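Local atomic coordinates of hypothetical protein PH1897 (Pyrococcus horikoshii, PDB entry 1VDW), a protein that probably hydrolyses fructose 1,6-bisphosphate to fructose 6-phosphate and phosphate with the help of magnesium, as a homodimeric member of the inositol monophosphatase superfamily. Residues V191-Y196 and N235-N240. Residues are numbered along the deposited sequence; the frame is centred on the assembly and turned at random.
Sequences VDIRNY and NIIAAN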
loop_
_atom_site.group_PDB
_atom_site.type_symbol
_atom_site.label_atom_id
_atom_site.label_comp_id
_atom_site.label_asym_id
_atom_site.label_seq_id
_atom_site.Cartn_x
_atom_site.Cartn_y
_atom_site.Cartn_z
ATOM N N VAL A 191 6.097 -9.953 8.188
ATOM C CA VAL A 191 6.041 -10.224 9.614
ATOM C C VAL A 191 4.736 -9.727 10.205
ATOM O O VAL A 191 4.443 -8.534 10.154
ATOM C CB VAL A 191 7.208 -9.511 10.329
ATOM C CG1 VAL A 191 7.182 -9.817 11.824
ATOM C CG2 VAL A 191 8.526 -9.929 9.711
ATOM N N ASP A 192 3.938 -10.640 10.748
ATOM C CA ASP A 192 2.680 -10.258 11.376
ATOM C C ASP A 192 2.603 -11.001 12.696
ATOM O O ASP A 192 2.399 -12.220 12.729
ATOM C CB ASP A 192 1.482 -10.632 10.502
ATOM C CG ASP A 192 0.177 -10.026 11.007
ATOM O OD1 ASP A 192 -0.009 -9.935 12.243
ATOM O OD2 ASP A 192 -0.664 -9.651 10.164
ATOM N N ILE A 193 2.773 -10.256 13.783
ATOM C CA ILE A 193 2.762 -10.846 15.114
ATOM C C ILE A 193 1.658 -10.268 15.993
ATOM O O ILE A 193 1.801 -10.169 17.213
ATOM C CB ILE A 193 4.143 -10.660 15.791
ATOM C CG1 ILE A 193 4.516 -9.175 15.846
ATOM C CG2 ILE A 193 5.202 -11.422 15.006
ATOM C CD1 ILE A 193 5.865 -8.899 16.506
ATOM N N ARG A 194 0.544 -9.911 15.362
ATOM C CA ARG A 194 -0.604 -9.336 16.057
ATOM C C ARG A 194 -1.524 -10.360 16.720
ATOM O O ARG A 194 -2.423 -9.975 17.471
ATOM C CB ARG A 194 -1.463 -8.530 15.080
ATOM C CG ARG A 194 -0.798 -7.335 14.430
ATOM C CD ARG A 194 -1.750 -6.715 13.418
ATOM N NE ARG A 194 -1.979 -7.589 12.270
ATOM C CZ ARG A 194 -2.894 -7.366 11.330
ATOM N NH1 ARG A 194 -3.677 -6.298 11.401
ATOM N NH2 ARG A 194 -3.011 -8.197 10.304
ATOM N N ASN A 195 -1.318 -11.644 16.435
ATOM C CA ASN A 195 -2.189 -12.694 16.965
ATOM C C ASN A 195 -3.593 -12.350 16.459
ATOM O O ASN A 195 -4.591 -12.525 17.160
ATOM C CB ASN A 195 -2.164 -12.698 18.498
ATOM C CG ASN A 195 -2.714 -13.980 19.083
ATOM O OD1 ASN A 195 -2.220 -15.069 18.789
ATOM N ND2 ASN A 195 -3.739 -13.861 19.919
ATOM N N TYR A 196 -3.644 -11.872 15.216
ATOM C CA TYR A 196 -4.871 -11.422 14.564
ATOM C C TYR A 196 -5.284 -12.225 13.326
ATOM O O TYR A 196 -6.471 -12.427 13.078
ATOM C CB TYR A 196 -4.684 -9.952 14.174
ATOM C CG TYR A 196 -5.800 -9.334 13.364
ATOM C CD1 TYR A 196 -6.958 -8.859 13.978
ATOM C CD2 TYR A 196 -5.679 -9.187 11.982
ATOM C CE1 TYR A 196 -7.969 -8.248 13.236
ATOM C CE2 TYR A 196 -6.679 -8.579 11.233
ATOM C CZ TYR A 196 -7.818 -8.108 11.865
ATOM O OH TYR A 196 -8.799 -7.486 11.126
ATOM N N ASN A 235 0.323 -16.227 13.720
ATOM C CA ASN A 235 1.361 -15.217 13.563
ATOM C C ASN A 235 2.335 -15.786 12.554
ATOM O O ASN A 235 2.610 -16.987 12.558
ATOM C CB ASN A 235 2.092 -14.973 14.880
ATOM C CG ASN A 235 1.208 -14.343 15.919
ATOM O OD1 ASN A 235 0.685 -13.248 15.723
ATOM N ND2 ASN A 235 1.030 -15.032 17.040
ATOM N N ILE A 236 2.860 -14.935 11.685
ATOM C CA ILE A 236 3.798 -15.418 10.695
ATOM C C ILE A 236 5.044 -14.566 10.536
ATOM O O ILE A 236 5.018 -13.339 10.683
ATOM C CB ILE A 236 3.140 -15.542 9.305
ATOM C CG1 ILE A 236 2.634 -14.172 8.847
ATOM C CG2 ILE A 236 2.008 -16.561 9.352
ATOM C CD1 ILE A 236 2.092 -14.161 7.424
ATOM N N ILE A 237 6.143 -15.253 10.259
ATOM C CA ILE A 237 7.414 -14.621 9.982
ATOM C C ILE A 237 7.862 -15.363 8.729
ATOM O O ILE A 237 8.326 -16.507 8.802
ATOM C CB ILE A 237 8.449 -14.825 11.109
ATOM C CG1 ILE A 237 7.953 -14.189 12.410
ATOM C CG2 ILE A 237 9.767 -14.190 10.707
ATOM C CD1 ILE A 237 6.853 -14.959 13.112
ATOM N N ALA A 238 7.667 -14.728 7.578
ATOM C CA ALA A 238 8.026 -15.308 6.290
ATOM C C ALA A 238 9.178 -14.507 5.708
ATOM O O ALA A 238 9.149 -13.273 5.727
ATOM C CB ALA A 238 6.825 -15.273 5.349
ATOM N N ALA A 239 10.185 -15.191 5.181
ATOM C CA ALA A 239 11.333 -14.489 4.630
ATOM C C ALA A 239 12.016 -15.232 3.499
ATOM O O ALA A 239 11.763 -16.414 3.262
ATOM C CB ALA A 239 12.342 -14.192 5.744
ATOM N N ASN A 240 12.901 -14.520 2.815
ATOM C CA ASN A 240 13.654 -15.077 1.699
ATOM C C ASN A 240 15.058 -15.464 2.156
ATOM O O ASN A 240 15.930 -15.745 1.334
ATOM C CB ASN A 240 13.765 -14.037 0.583
ATOM C CG ASN A 240 14.535 -12.794 1.011
ATOM O OD1 ASN A 240 14.942 -12.657 2.168
ATOM N ND2 ASN A 240 14.728 -11.877 0.074
#
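Near the corner that follows strand 189-193, beside its antiparallel neighbour 234-239, one side-chain acceptor continues the cross-strand bonding, while a second satisfies the corner from within its own segment. In the hydrogen-bonded pair D192 and I236, D192 N gives its hydrogen to I236 O at 2.9 Å, almost straight at 170°, and D192 O accepts from I236 N over the same 2.9 Å, each donor lying in the plane of the carbonyl it meets. Beyond it the chain turns a corner at R194 and N195, and the carboxylate of D192 reaches forward along the chain to that corner. With CG anti to the backbone N (chi1 -170°), D192 OD1 receives R194 N at 3.2 Å, nearly along the C-O axis, which makes an Asx turn. The guanidinium of R194 then grips the same carboxylate side-on: R194 NE reaches D192 OD1 at 3.1 Å from above the carboxylate plane, while R194 NH2 meets the syn lone pair of D192 OD2 at 2.8 Å in a salt bridge. D192 OD1 thus serves two donors. The next amide is satisfied from across the sheet: N235, with CG anti to its carbonyl carbon and beside the backbone N, brings N235 OD1 to N195 N at 2.7 Å on a lone pair, though with an N-H...O angle of 138°. On the face carrying V191 and I237, contact is loose and apolar, and helix 242-250 packs against both; I193 CG2 also comes within 4.3 Å of I237 CD1. Helix 175-184 touches D192 from the other face. R194 lies about 7 Å, side chain to side chain, from D201, a predicted magnesium ligand. Two successive corner amides are therefore held by acidic and amide side chains, and pairing with R194 should favour an ionised D192 while fixing how the arginine stands near the probable metal site.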